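PDB 3H75: periplasmic sugar-binding domain protein, which probably binds a carbohydrate in the periplasm, as expected of a two-domain bacterial solute-binding protein of the sugar-binding type. Local coordinates for residues D121-G126 and A160-R165; A150-K155 and L182-W187; L208-N213 and L236-N241. All coordinates share one frame; numbering follows the deposited sequence.

Interaction 1: residues D121-G126 and A160-R165; sequences DDEEAG and AQLRER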
ATOM      1  N   ASP A 121      -3.388  -4.141   5.992  1.00 11.24           N
ATOM      2  CA  ASP A 121      -2.533  -4.744   7.008  1.00 10.66           C
ATOM      3  C   ASP A 121      -1.041  -4.573   6.724  1.00 10.21           C
ATOM      4  O   ASP A 121      -0.313  -5.547   6.512  1.00  9.77           O
ATOM      5  CB  ASP A 121      -2.903  -6.231   7.192  1.00 12.82           C
ATOM      6  CG  ASP A 121      -2.836  -7.041   5.898  1.00 13.12           C
ATOM      7  OD1 ASP A 121      -2.952  -6.465   4.794  1.00 13.61           O
ATOM      8  OD2 ASP A 121      -2.689  -8.280   5.995  1.00 14.28           O
ATOM      9  N   ASP A 122      -0.595  -3.317   6.744  1.00  9.39           N
ATOM     10  CA  ASP A 122       0.806  -2.981   6.493  1.00  9.57           C
ATOM     11  C   ASP A 122       1.781  -3.650   7.461  1.00  9.06           C
ATOM     12  O   ASP A 122       2.852  -4.102   7.056  1.00  8.04           O
ATOM     13  CB  ASP A 122       1.018  -1.460   6.550  1.00 11.14           C
ATOM     14  CG  ASP A 122       0.565  -0.745   5.281  1.00 14.62           C
ATOM     15  OD1 ASP A 122       1.040  -1.107   4.189  1.00 16.55           O
ATOM     16  OD2 ASP A 122      -0.258   0.189   5.380  1.00 20.67           O
ATOM     17  N   GLU A 123       1.435  -3.703   8.744  1.00  8.32           N
ATOM     18  CA  GLU A 123       2.332  -4.319   9.717  1.00  9.54           C
ATOM     19  C   GLU A 123       2.579  -5.784   9.365  1.00  9.66           C
ATOM     20  O   GLU A 123       3.720  -6.253   9.401  1.00  8.94           O
ATOM     21  CB  GLU A 123       1.754  -4.210  11.129  1.00 10.08           C
ATOM     22  CG  GLU A 123       2.757  -4.533  12.228  1.00 13.14           C
ATOM     23  CD  GLU A 123       2.178  -4.349  13.619  1.00 17.27           C
ATOM     24  OE1 GLU A 123       1.475  -3.340  13.836  1.00 19.31           O
ATOM     25  OE2 GLU A 123       2.431  -5.203  14.493  1.00 19.07           O
ATOM     26  N   GLU A 124       1.518  -6.505   9.016  1.00 10.16           N
ATOM     27  CA  GLU A 124       1.656  -7.910   8.653  1.00 11.28           C
ATOM     28  C   GLU A 124       2.585  -8.046   7.450  1.00 11.41           C
ATOM     29  O   GLU A 124       3.418  -8.949   7.401  1.00 10.52           O
ATOM     30  CB  GLU A 124       0.291  -8.519   8.316  1.00 14.14           C
ATOM     31  CG  GLU A 124       0.361  -9.970   7.837  1.00 18.82           C
ATOM     32  CD  GLU A 124       0.738 -10.955   8.934  1.00 20.54           C
ATOM     33  OE1 GLU A 124       1.268 -10.532   9.984  1.00 24.21           O
ATOM     34  OE2 GLU A 124       0.509 -12.166   8.739  1.00 25.36           O
ATOM     35  N   ALA A 125       2.454  -7.143   6.485  1.00  8.74           N
ATOM     36  CA  ALA A 125       3.300  -7.194   5.293  1.00  9.57           C
ATOM     37  C   ALA A 125       4.781  -7.045   5.646  1.00  8.21           C
ATOM     38  O   ALA A 125       5.634  -7.771   5.118  1.00  8.80           O
ATOM     39  CB  ALA A 125       2.882  -6.113   4.308  1.00 10.97           C
ATOM     40  N   GLY A 126       5.089  -6.107   6.538  1.00  6.50           N
ATOM     41  CA  GLY A 126       6.469  -5.887   6.938  1.00  6.09           C
ATOM     42  C   GLY A 126       7.028  -7.085   7.679  1.00  5.75           C
ATOM     43  O   GLY A 126       8.178  -7.481   7.498  1.00  6.40           O
ATOM     44  N   ALA A 160       5.138   3.463   6.171  1.00 10.01           N
ATOM     45  CA  ALA A 160       6.523   3.160   6.495  1.00  9.93           C
ATOM     46  C   ALA A 160       6.628   2.708   7.948  1.00 10.30           C
ATOM     47  O   ALA A 160       7.268   1.697   8.246  1.00 10.60           O
ATOM     48  CB  ALA A 160       7.401   4.387   6.267  1.00 11.47           C
ATOM     49  N   GLN A 161       6.002   3.456   8.853  1.00  9.82           N
ATOM     50  CA  GLN A 161       6.048   3.121  10.275  1.00  9.43           C
ATOM     51  C   GLN A 161       5.495   1.730  10.571  1.00  8.88           C
ATOM     52  O   GLN A 161       6.109   0.955  11.311  1.00  8.77           O
ATOM     53  CB  GLN A 161       5.266   4.154  11.089  1.00 10.31           C
ATOM     54  CG  GLN A 161       5.743   5.579  10.907  1.00 15.94           C
ATOM     55  CD  GLN A 161       4.903   6.561  11.695  1.00 18.06           C
ATOM     56  OE1 GLN A 161       3.677   6.477  11.693  1.00 18.22           O
ATOM     57  NE2 GLN A 161       5.557   7.505  12.363  1.00 24.13           N
ATOM     58  N   LEU A 162       4.332   1.420  10.004  1.00  8.32           N
ATOM     59  CA  LEU A 162       3.699   0.127  10.227  1.00  8.40           C
ATOM     60  C   LEU A 162       4.500  -1.026   9.637  1.00  7.99           C
ATOM     61  O   LEU A 162       4.644  -2.073  10.268  1.00  6.53           O
ATOM     62  CB  LEU A 162       2.282   0.124   9.654  1.00  9.93           C
ATOM     63  CG  LEU A 162       1.278   0.991  10.420  1.00 11.60           C
ATOM     64  CD1 LEU A 162      -0.042   1.054   9.654  1.00 13.15           C
ATOM     65  CD2 LEU A 162       1.074   0.416  11.815  1.00 14.95           C
ATOM     66  N   ARG A 163       5.025  -0.849   8.429  1.00  7.16           N
ATOM     67  CA  ARG A 163       5.812  -1.920   7.838  1.00  5.41           C
ATOM     68  C   ARG A 163       7.086  -2.130   8.649  1.00  6.36           C
ATOM     69  O   ARG A 163       7.511  -3.267   8.856  1.00  5.63           O
ATOM     70  CB  ARG A 163       6.109  -1.616   6.367  1.00  5.91           C
ATOM     71  CG  ARG A 163       4.834  -1.671   5.538  1.00  6.32           C
ATOM     72  CD  ARG A 163       5.023  -1.222   4.101  1.00  8.34           C
ATOM     73  NE  ARG A 163       3.721  -0.948   3.506  1.00  8.99           N
ATOM     74  CZ  ARG A 163       3.528  -0.392   2.313  1.00  8.21           C
ATOM     75  NH1 ARG A 163       4.557  -0.049   1.547  1.00  7.40           N
ATOM     76  NH2 ARG A 163       2.291  -0.131   1.909  1.00  9.29           N
ATOM     77  N   GLU A 164       7.678  -1.044   9.140  1.00  6.34           N
ATOM     78  CA  GLU A 164       8.885  -1.163   9.948  1.00  7.51           C
ATOM     79  C   GLU A 164       8.565  -1.854  11.268  1.00  7.14           C
ATOM     80  O   GLU A 164       9.370  -2.638  11.773  1.00  6.73           O
ATOM     81  CB  GLU A 164       9.501   0.205  10.248  1.00 10.05           C
ATOM     82  CG  GLU A 164      10.855   0.082  10.946  1.00 15.35           C
ATOM     83  CD  GLU A 164      11.494   1.417  11.272  1.00 19.85           C
ATOM     84  OE1 GLU A 164      11.287   2.378  10.497  1.00 18.48           O
ATOM     85  OE2 GLU A 164      12.220   1.497  12.290  1.00 20.38           O
ATOM     86  N   ARG A 165       7.398  -1.563  11.836  1.00  6.39           N
ATOM     87  CA  ARG A 165       7.021  -2.199  13.093  1.00  6.48           C
ATOM     88  C   ARG A 165       6.984  -3.711  12.887  1.00  6.41           C
ATOM     89  O   ARG A 165       7.447  -4.470  13.737  1.00  6.35           O
ATOM     90  CB  ARG A 165       5.650  -1.695  13.569  1.00  7.40           C
ATOM     91  CG  ARG A 165       5.054  -2.495  14.726  1.00  9.90           C
ATOM     92  CD  ARG A 165       5.948  -2.495  15.962  1.00 13.40           C
ATOM     93  NE  ARG A 165       5.414  -3.368  17.007  1.00 15.43           N
ATOM     94  CZ  ARG A 165       6.058  -3.679  18.128  1.00 13.42           C
ATOM     95  NH1 ARG A 165       7.270  -3.187  18.356  1.00 11.97           N
ATOM     96  NH2 ARG A 165       5.489  -4.485  19.021  1.00 14.38           N
TER
HETATM   97  O   HOH W   1       2.502  -4.487  17.102  1.00 26.24           O
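Two helices that lie on one face of the same sheet, in one of the two alpha/beta domains of this periplasmic-binding-protein fold, meet here near their N-terminal ends: the first turns of helix 122-137 and the early turns of helix 158-173. Their local axes approach to 6.6 Å and cross at -45°. Such closeness depends on Gly-126, whose CA lies 3.4 Å from Arg-163 O in a CA-H...O contact; a CB at this position would clash with that carbonyl oxygen. One turn earlier, Glu-123 CA makes a similar contact with Leu-162 O. The polar centre is the salt bridge between Asp-122 and Arg-163. The arginine chain runs extended from CG to NE and turns its guanidinium side-on, so that NE and NH2 both donate to a single oxygen, Asp-122 OD1, each at 2.8 Å. That oxygen lies in the guanidinium plane, yet the arginine comes to it from above the carboxylate plane, the two planes being 49° apart, and both bonds are bent, as expected when two donors share one acceptor. Beneath the bridge Asp-122 CB packs against Leu-162 CB at 3.7 Å. On the outer side Glu-123 and Arg-165 run alongside each other, Glu-123 CD resting 3.6 Å from Arg-165 CG; their charged ends are joined through a water that donates to Glu-123 OE2 and accepts from Arg-165 NE, while the direct salt bridge of Glu-123 is with Arg-169. The arginine would probably favour the ionised form of the buried Asp-122, and the two-nitrogen grip fixes the rotation of the guanidinium, leaving NH1 to bond Ala-212 O and a bound glycerol. Farther along, Gly-126 O accepts from Trp-210 NE1, so the two helices are tied to the end of strand 206-211 and the loop that follows it.

Interaction 2: residues A150-K155 and L182-W187; sequences AFSGLK and LVYGEW. With SO4 (sulfate ion), chain B.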
ATOM      1  N   ALA A 150      17.904  -2.755   5.373  1.00  6.22           N
ATOM      2  CA  ALA A 150      16.491  -2.421   5.232  1.00  7.26           C
ATOM      3  C   ALA A 150      16.306  -1.041   4.621  1.00  8.45           C
ATOM      4  O   ALA A 150      16.974  -0.082   5.004  1.00  8.83           O
ATOM      5  CB  ALA A 150      15.790  -2.491   6.582  1.00  8.89           C
ATOM      6  N   PHE A 151      15.401  -0.958   3.655  1.00  8.08           N
ATOM      7  CA  PHE A 151      15.095   0.298   2.985  1.00  8.60           C
ATOM      8  C   PHE A 151      13.640   0.613   3.276  1.00  9.65           C
ATOM      9  O   PHE A 151      12.742  -0.101   2.825  1.00 10.05           O
ATOM     10  CB  PHE A 151      15.304   0.154   1.476  1.00 10.26           C
ATOM     11  CG  PHE A 151      16.741   0.016   1.082  1.00 10.65           C
ATOM     12  CD1 PHE A 151      17.490   1.136   0.739  1.00 13.69           C
ATOM     13  CD2 PHE A 151      17.365  -1.227   1.102  1.00 11.73           C
ATOM     14  CE1 PHE A 151      18.836   1.025   0.426  1.00 12.02           C
ATOM     15  CE2 PHE A 151      18.719  -1.349   0.790  1.00 11.81           C
ATOM     16  CZ  PHE A 151      19.455  -0.218   0.451  1.00 12.61           C
ATOM     17  N   SER A 152      13.399   1.673   4.039  1.00  8.82           N
ATOM     18  CA  SER A 152      12.030   2.041   4.369  1.00  9.27           C
ATOM     19  C   SER A 152      11.598   3.207   3.488  1.00  9.78           C
ATOM     20  O   SER A 152      12.398   3.725   2.719  1.00 10.34           O
ATOM     21  CB  SER A 152      11.924   2.416   5.847  1.00 11.94           C
ATOM     22  OG  SER A 152      10.567   2.526   6.235  1.00 14.98           O
ATOM     23  N   GLY A 153      10.335   3.610   3.594  1.00 10.50           N
ATOM     24  CA  GLY A 153       9.833   4.700   2.774  1.00 11.16           C
ATOM     25  C   GLY A 153      10.023   6.062   3.405  1.00 13.75           C
ATOM     26  O   GLY A 153      11.098   6.371   3.916  1.00 15.72           O
ATOM     27  N   LEU A 154       8.986   6.893   3.342  1.00 12.06           N
ATOM     28  CA  LEU A 154       9.038   8.213   3.952  1.00 13.56           C
ATOM     29  C   LEU A 154       8.860   7.962   5.447  1.00 14.19           C
ATOM     30  O   LEU A 154       7.825   7.457   5.875  1.00 14.49           O
ATOM     31  CB  LEU A 154       7.909   9.097   3.410  1.00 13.87           C
ATOM     32  CG  LEU A 154       8.063   9.608   1.972  1.00 15.37           C
ATOM     33  CD1 LEU A 154       6.729  10.152   1.476  1.00 14.86           C
ATOM     34  CD2 LEU A 154       9.136  10.689   1.913  1.00 16.57           C
ATOM     35  N   LYS A 155       9.876   8.301   6.233  1.00 15.32           N
ATOM     36  CA  LYS A 155       9.845   8.066   7.672  1.00 16.89           C
ATOM     37  C   LYS A 155       8.583   8.522   8.402  1.00 18.26           C
ATOM     38  O   LYS A 155       8.080   7.812   9.274  1.00 18.30           O
ATOM     39  CB  LYS A 155      11.066   8.708   8.338  1.00 18.26           C
ATOM     40  CG  LYS A 155      11.218   8.340   9.812  1.00 20.81           C
ATOM     41  CD  LYS A 155      12.468   8.955  10.425  1.00 23.23           C
ATOM     42  CE  LYS A 155      12.618   8.544  11.885  1.00 24.71           C
ATOM     43  NZ  LYS A 155      13.817   9.155  12.518  1.00 26.41           N
ATOM     44  N   LEU A 182      19.242   0.533   8.519  1.00 10.50           N
ATOM     45  CA  LEU A 182      17.926   0.761   7.950  1.00 10.58           C
ATOM     46  C   LEU A 182      17.984   2.205   7.487  1.00 11.79           C
ATOM     47  O   LEU A 182      18.282   3.100   8.276  1.00 13.08           O
ATOM     48  CB  LEU A 182      16.814   0.581   8.990  1.00 11.38           C
ATOM     49  CG  LEU A 182      15.393   0.897   8.490  1.00 12.80           C
ATOM     50  CD1 LEU A 182      14.368   0.091   9.273  1.00 13.80           C
ATOM     51  CD2 LEU A 182      15.111   2.389   8.623  1.00 15.16           C
ATOM     52  N   VAL A 183      17.741   2.432   6.202  1.00 10.47           N
ATOM     53  CA  VAL A 183      17.755   3.787   5.673  1.00 12.55           C
ATOM     54  C   VAL A 183      16.386   4.126   5.114  1.00 13.42           C
ATOM     55  O   VAL A 183      15.564   3.244   4.872  1.00 10.84           O
ATOM     56  CB  VAL A 183      18.821   3.964   4.564  1.00 13.24           C
ATOM     57  CG1 VAL A 183      20.211   3.790   5.153  1.00 15.02           C
ATOM     58  CG2 VAL A 183      18.595   2.959   3.442  1.00 14.43           C
ATOM     59  N   TYR A 184      16.139   5.413   4.928  1.00 11.91           N
ATOM     60  CA  TYR A 184      14.866   5.863   4.401  1.00 14.05           C
ATOM     61  C   TYR A 184      15.040   6.253   2.944  1.00 13.58           C
ATOM     62  O   TYR A 184      15.626   7.291   2.627  1.00 14.58           O
ATOM     63  CB  TYR A 184      14.344   7.023   5.253  1.00 14.38           C
ATOM     64  CG  TYR A 184      13.889   6.544   6.616  1.00 16.03           C
ATOM     65  CD1 TYR A 184      12.681   5.862   6.760  1.00 17.89           C
ATOM     66  CD2 TYR A 184      14.707   6.676   7.739  1.00 18.54           C
ATOM     67  CE1 TYR A 184      12.297   5.317   7.981  1.00 18.63           C
ATOM     68  CE2 TYR A 184      14.332   6.131   8.970  1.00 18.78           C
ATOM     69  CZ  TYR A 184      13.127   5.451   9.081  1.00 19.79           C
ATOM     70  OH  TYR A 184      12.760   4.879  10.281  1.00 22.90           O
ATOM     71  N   GLY A 185      14.554   5.382   2.063  1.00 11.87           N
ATOM     72  CA  GLY A 185      14.657   5.613   0.634  1.00 12.11           C
ATOM     73  C   GLY A 185      13.530   6.461   0.074  1.00 12.00           C
ATOM     74  O   GLY A 185      13.500   6.729  -1.124  1.00 12.14           O
ATOM     75  N   GLU A 186      12.595   6.853   0.936  1.00 12.67           N
ATOM     76  CA  GLU A 186      11.468   7.707   0.553  1.00 14.77           C
ATOM     77  C   GLU A 186      10.631   7.177  -0.610  1.00 14.05           C
ATOM     78  O   GLU A 186      10.098   7.966  -1.396  1.00 13.76           O
ATOM     79  CB  GLU A 186      11.984   9.108   0.197  1.00 17.64           C
ATOM     80  CG  GLU A 186      13.143   9.577   1.063  1.00 21.77           C
ATOM     81  CD  GLU A 186      13.571  11.002   0.764  1.00 25.34           C
ATOM     82  OE1 GLU A 186      13.672  11.368  -0.426  1.00 28.11           O
ATOM     83  OE2 GLU A 186      13.822  11.756   1.726  1.00 28.34           O
ATOM     84  N   TRP A 187      10.513   5.853  -0.707  1.00 12.90           N
ATOM     85  CA  TRP A 187       9.751   5.181  -1.767  1.00 12.45           C
ATOM     86  C   TRP A 187      10.399   5.360  -3.138  1.00 13.81           C
ATOM     87  O   TRP A 187       9.857   4.894  -4.140  1.00 14.03           O
ATOM     88  CB  TRP A 187       8.318   5.737  -1.873  1.00 12.64           C
ATOM     89  CG  TRP A 187       7.515   5.787  -0.603  1.00 11.40           C
ATOM     90  CD1 TRP A 187       6.830   6.864  -0.116  1.00 11.26           C
ATOM     91  CD2 TRP A 187       7.266   4.709   0.306  1.00  9.21           C
ATOM     92  NE1 TRP A 187       6.166   6.525   1.041  1.00 10.17           N
ATOM     93  CE2 TRP A 187       6.418   5.206   1.322  1.00 10.55           C
ATOM     94  CE3 TRP A 187       7.673   3.370   0.362  1.00 11.01           C
ATOM     95  CZ2 TRP A 187       5.971   4.412   2.381  1.00 10.67           C
ATOM     96  CZ3 TRP A 187       7.227   2.580   1.414  1.00 11.42           C
ATOM     97  CH2 TRP A 187       6.383   3.103   2.409  1.00  9.40           C
TER
HETATM   98  S   SO4 B 400       2.422   6.855   0.958  1.00 13.24           S
HETATM   99  O1  SO4 B 400       2.506   5.742   1.928  1.00 12.62           O
HETATM  100  O2  SO4 B 400       2.607   6.321  -0.399  1.00 10.26           O
HETATM  101  O3  SO4 B 400       1.091   7.467   1.080  1.00 11.85           O
HETATM  102  O4  SO4 B 400       3.477   7.846   1.261  1.00 11.55           O
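Strands 146-152 and 177-184 are the parallel pair of a right-handed beta-alpha-beta crossover through helix 158-173, and the contact runs from their C-terminal ends into the loops beyond. The strand part is tight. Val-183 N donates to Ala-150 O, and Ser-152 N to Val-183 O at 2.8 Å, an almost straight bond of 175° directed nearly along the C=O axis. Gly-185 N then takes Ser-152 O from above the carbonyl plane, so the pairing continues just past the strands. Phe-151 and Val-183 project to the same face, with Val-183 CG2 only 3.4 Å from Phe-151 CD1, beside helix 189-202. On the other face Ser-152 OG is buried without a polar partner in the model, and Leu-182 CD2 covers one face of the Tyr-184 ring, whose OH bonds Glu-164 on the crossover helix. Equally close is Trp-187, which folds back over the loop: Gly-153 CA sits over its six-membered ring, where any CB would collide with the indole.

Toward solvent the grip loosens. Glu-186 N reaches Gly-153 O only weakly, and the exposed Lys-155 lays its extended chain obliquely over the opposite face of Tyr-184, its CB 3.7 Å from the ring centroid in a CH-pi contact. Leu-154 CD1 meets Trp-187 CD1. Past the indole nitrogen, Trp-187 NE1 gives a weak bond of 3.0 Å to sulfate O4.

Interaction 3: residues L208-N213 and L236-N241; sequences LVWSAN and LFSGVN. With GOL (glycerol), chain D.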
ATOM      1  N   LEU A 208      20.379 -10.529   3.030  1.00  7.36           N
ATOM      2  CA  LEU A 208      18.967 -10.177   2.906  1.00  7.55           C
ATOM      3  C   LEU A 208      18.748  -8.678   2.786  1.00  6.62           C
ATOM      4  O   LEU A 208      19.403  -7.894   3.470  1.00  7.37           O
ATOM      5  CB  LEU A 208      18.180 -10.670   4.122  1.00  7.94           C
ATOM      6  CG  LEU A 208      18.190 -12.159   4.458  1.00  7.89           C
ATOM      7  CD1 LEU A 208      17.422 -12.363   5.769  1.00  8.05           C
ATOM      8  CD2 LEU A 208      17.576 -12.965   3.317  1.00  8.87           C
ATOM      9  N   VAL A 209      17.829  -8.282   1.909  1.00  6.94           N
ATOM     10  CA  VAL A 209      17.486  -6.874   1.740  1.00  6.38           C
ATOM     11  C   VAL A 209      15.967  -6.739   1.794  1.00  5.90           C
ATOM     12  O   VAL A 209      15.251  -7.194   0.898  1.00  7.12           O
ATOM     13  CB  VAL A 209      17.997  -6.305   0.394  1.00  7.72           C
ATOM     14  CG1 VAL A 209      17.607  -4.835   0.266  1.00  8.80           C
ATOM     15  CG2 VAL A 209      19.513  -6.455   0.313  1.00  9.95           C
ATOM     16  N   TRP A 210      15.489  -6.137   2.874  1.00  6.59           N
ATOM     17  CA  TRP A 210      14.063  -5.898   3.106  1.00  6.00           C
ATOM     18  C   TRP A 210      13.777  -4.487   2.594  1.00  7.66           C
ATOM     19  O   TRP A 210      14.488  -3.550   2.949  1.00  7.61           O
ATOM     20  CB  TRP A 210      13.801  -5.960   4.616  1.00  5.43           C
ATOM     21  CG  TRP A 210      12.391  -5.723   5.101  1.00  6.91           C
ATOM     22  CD1 TRP A 210      11.489  -6.675   5.481  1.00  7.20           C
ATOM     23  CD2 TRP A 210      11.778  -4.454   5.390  1.00  7.91           C
ATOM     24  NE1 TRP A 210      10.360  -6.082   6.001  1.00  5.89           N
ATOM     25  CE2 TRP A 210      10.512  -4.721   5.957  1.00  6.21           C
ATOM     26  CE3 TRP A 210      12.181  -3.121   5.231  1.00  6.88           C
ATOM     27  CZ2 TRP A 210       9.642  -3.701   6.369  1.00  6.86           C
ATOM     28  CZ3 TRP A 210      11.313  -2.101   5.641  1.00  8.56           C
ATOM     29  CH2 TRP A 210      10.061  -2.402   6.204  1.00  6.31           C
ATOM     30  N   SER A 211      12.760  -4.343   1.746  1.00  6.61           N
ATOM     31  CA  SER A 211      12.377  -3.026   1.223  1.00  8.13           C
ATOM     32  C   SER A 211      10.892  -2.784   1.439  1.00  7.68           C
ATOM     33  O   SER A 211      10.068  -3.670   1.191  1.00  7.05           O
ATOM     34  CB  SER A 211      12.686  -2.912  -0.271  1.00  9.95           C
ATOM     35  OG  SER A 211      14.081  -2.862  -0.497  1.00 13.95           O
ATOM     36  N   ALA A 212      10.548  -1.583   1.902  1.00  6.42           N
ATOM     37  CA  ALA A 212       9.153  -1.244   2.162  1.00  6.99           C
ATOM     38  C   ALA A 212       8.321  -1.086   0.893  1.00  8.27           C
ATOM     39  O   ALA A 212       7.106  -0.962   0.962  1.00  7.09           O
ATOM     40  CB  ALA A 212       9.063   0.009   3.024  1.00  7.00           C
ATOM     41  N   ASN A 213       8.962  -1.047  -0.269  1.00  8.29           N
ATOM     42  CA  ASN A 213       8.195  -1.007  -1.509  1.00  8.41           C
ATOM     43  C   ASN A 213       9.031  -1.602  -2.632  1.00  8.13           C
ATOM     44  O   ASN A 213      10.231  -1.856  -2.449  1.00  7.43           O
ATOM     45  CB  ASN A 213       7.650   0.409  -1.815  1.00  7.27           C
ATOM     46  CG  ASN A 213       8.599   1.274  -2.604  1.00 10.27           C
ATOM     47  OD1 ASN A 213       9.801   1.045  -2.629  1.00  9.14           O
ATOM     48  ND2 ASN A 213       8.050   2.307  -3.247  1.00 10.39           N
ATOM     49  N   LEU A 236      18.945 -12.075  -1.227  1.00 10.83           N
ATOM     50  CA  LEU A 236      17.494 -12.104  -1.376  1.00 10.25           C
ATOM     51  C   LEU A 236      16.808 -10.790  -1.030  1.00  8.73           C
ATOM     52  O   LEU A 236      17.078 -10.192   0.012  1.00  8.17           O
ATOM     53  CB  LEU A 236      16.915 -13.238  -0.532  1.00 11.03           C
ATOM     54  CG  LEU A 236      17.600 -14.600  -0.722  1.00 10.77           C
ATOM     55  CD1 LEU A 236      16.773 -15.669  -0.023  1.00 12.91           C
ATOM     56  CD2 LEU A 236      17.740 -14.936  -2.211  1.00 12.44           C
ATOM     57  N   PHE A 237      15.897 -10.377  -1.909  1.00  6.30           N
ATOM     58  CA  PHE A 237      15.155  -9.123  -1.790  1.00  5.56           C
ATOM     59  C   PHE A 237      13.651  -9.299  -1.629  1.00  6.09           C
ATOM     60  O   PHE A 237      13.051 -10.202  -2.218  1.00  6.44           O
ATOM     61  CB  PHE A 237      15.356  -8.285  -3.056  1.00  7.50           C
ATOM     62  CG  PHE A 237      16.762  -7.839  -3.278  1.00  7.36           C
ATOM     63  CD1 PHE A 237      17.136  -6.536  -2.975  1.00  7.56           C
ATOM     64  CD2 PHE A 237      17.711  -8.711  -3.807  1.00  8.75           C
ATOM     65  CE1 PHE A 237      18.435  -6.097  -3.195  1.00  7.11           C
ATOM     66  CE2 PHE A 237      19.020  -8.282  -4.030  1.00  8.54           C
ATOM     67  CZ  PHE A 237      19.380  -6.973  -3.724  1.00  7.98           C
ATOM     68  N   SER A 238      13.047  -8.406  -0.848  1.00  6.64           N
ATOM     69  CA  SER A 238      11.600  -8.388  -0.662  1.00  6.53           C
ATOM     70  C   SER A 238      11.093  -6.998  -1.048  1.00  7.32           C
ATOM     71  O   SER A 238      11.844  -6.013  -1.017  1.00  7.78           O
ATOM     72  CB  SER A 238      11.220  -8.674   0.796  1.00  4.94           C
ATOM     73  OG  SER A 238      11.575  -7.594   1.651  1.00  6.63           O
ATOM     74  N   GLY A 239       9.818  -6.923  -1.410  1.00  5.60           N
ATOM     75  CA  GLY A 239       9.221  -5.650  -1.773  1.00  6.53           C
ATOM     76  C   GLY A 239       7.715  -5.657  -1.596  1.00  6.59           C
ATOM     77  O   GLY A 239       7.114  -6.708  -1.353  1.00  6.19           O
ATOM     78  N   VAL A 240       7.111  -4.475  -1.710  1.00  6.75           N
ATOM     79  CA  VAL A 240       5.660  -4.300  -1.598  1.00  8.13           C
ATOM     80  C   VAL A 240       5.169  -3.533  -2.826  1.00  9.29           C
ATOM     81  O   VAL A 240       5.841  -2.614  -3.280  1.00  9.57           O
ATOM     82  CB  VAL A 240       5.286  -3.478  -0.346  1.00  7.73           C
ATOM     83  CG1 VAL A 240       3.773  -3.359  -0.237  1.00  9.47           C
ATOM     84  CG2 VAL A 240       5.845  -4.133   0.903  1.00  8.67           C
ATOM     85  N   ASN A 241       4.000  -3.925  -3.339  1.00  8.91           N
ATOM     86  CA  ASN A 241       3.320  -3.335  -4.506  1.00  8.57           C
ATOM     87  C   ASN A 241       3.243  -4.357  -5.644  1.00  8.95           C
ATOM     88  O   ASN A 241       3.447  -5.557  -5.424  1.00  8.90           O
ATOM     89  CB  ASN A 241       4.011  -2.057  -5.021  1.00  8.66           C
ATOM     90  CG  ASN A 241       3.997  -0.908  -4.008  1.00  6.50           C
ATOM     91  OD1 ASN A 241       3.313  -0.957  -2.986  1.00  8.08           O
ATOM     92  ND2 ASN A 241       4.758   0.143  -4.307  1.00  7.03           N
TER
HETATM   93  C1  GOL D 402       2.647   3.009  -0.166  1.00 19.28           C
HETATM   94  O1  GOL D 402       1.613   2.234   0.262  1.00 23.36           O
HETATM   95  C2  GOL D 402       3.236   2.296  -1.366  1.00 17.29           C
HETATM   96  O2  GOL D 402       3.629   0.905  -1.031  1.00 16.53           O
HETATM   97  C3  GOL D 402       4.413   3.151  -1.875  1.00 16.98           C
HETATM   98  O3  GOL D 402       5.114   2.709  -2.961  1.00 11.08           O
HETATM   99  O   HOH W   2      14.499  -5.382  -1.216  1.00 13.37           O
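In the beta-alpha-beta unit formed by strand 206-211, helix 214-226 and strand 236-240, the two parallel strands pair closely at first, spread around Ser-211, and close again at Asn-213 and Val-240. Val-209 is held at both ends: its N donates to Leu-236 O at 2.8 Å, and its O accepts from Ser-238 N at 3.1 Å, both nearly along the C=O axes. Farther on Ser-211 N has only weak bonds, to Ser-238 O and Ser-238 OG, and a water fills in between the strands. It donates to Val-209 O and Ser-238 O and accepts from Ser-211 OG at 2.7 Å, lying in plane at the edge of the Phe-237 ring. That ring runs alongside Val-209, CD1 3.5 Å from Val-209 CB, and also packs against helix 214-226; an alanine here would probably loosen the packing between strand and helix and disturb the bridging water. At the loop end Asn-213 OD1 caps helix 214-226 through Met-216 N, while its ND2 serves both Trp-187 O and glycerol. Asn-241 OD1 accepts from glycerol O2 at 2.7 Å; its ND2 bonds Asp-214 OD1 and donates to glycerol O3, which Asn-213 ND2 also reaches at 3.0 Å in a nearly straight bond of 176°.

How the interactions relate
All three contacts belong to one alpha/beta domain. Interactions 2 and 3 lie in the same sheet, joined where strands 146-152 and 206-211 pair through Phe-151 N to Trp-210 O and Phe-151 O to Ala-212 N; interaction 1 joins two helices of the layer on one face of it. Interaction 3 is wholly buried; interactions 1 and 2 are both partly buried, the latter on the outermost strand 177-184. Interaction 1 relies on a salt bridge and a glycine-permitted close approach. Interactions 2 and 3 share parallel-strand backbone bonding, but 2 adds CH-pi and apolar packing on Tyr-184 and Trp-187, and 3 a bridging water. Arg-163, Trp-187, Asn-213 and Asn-241 converge around the glycerol, consistent with a ligand pocket.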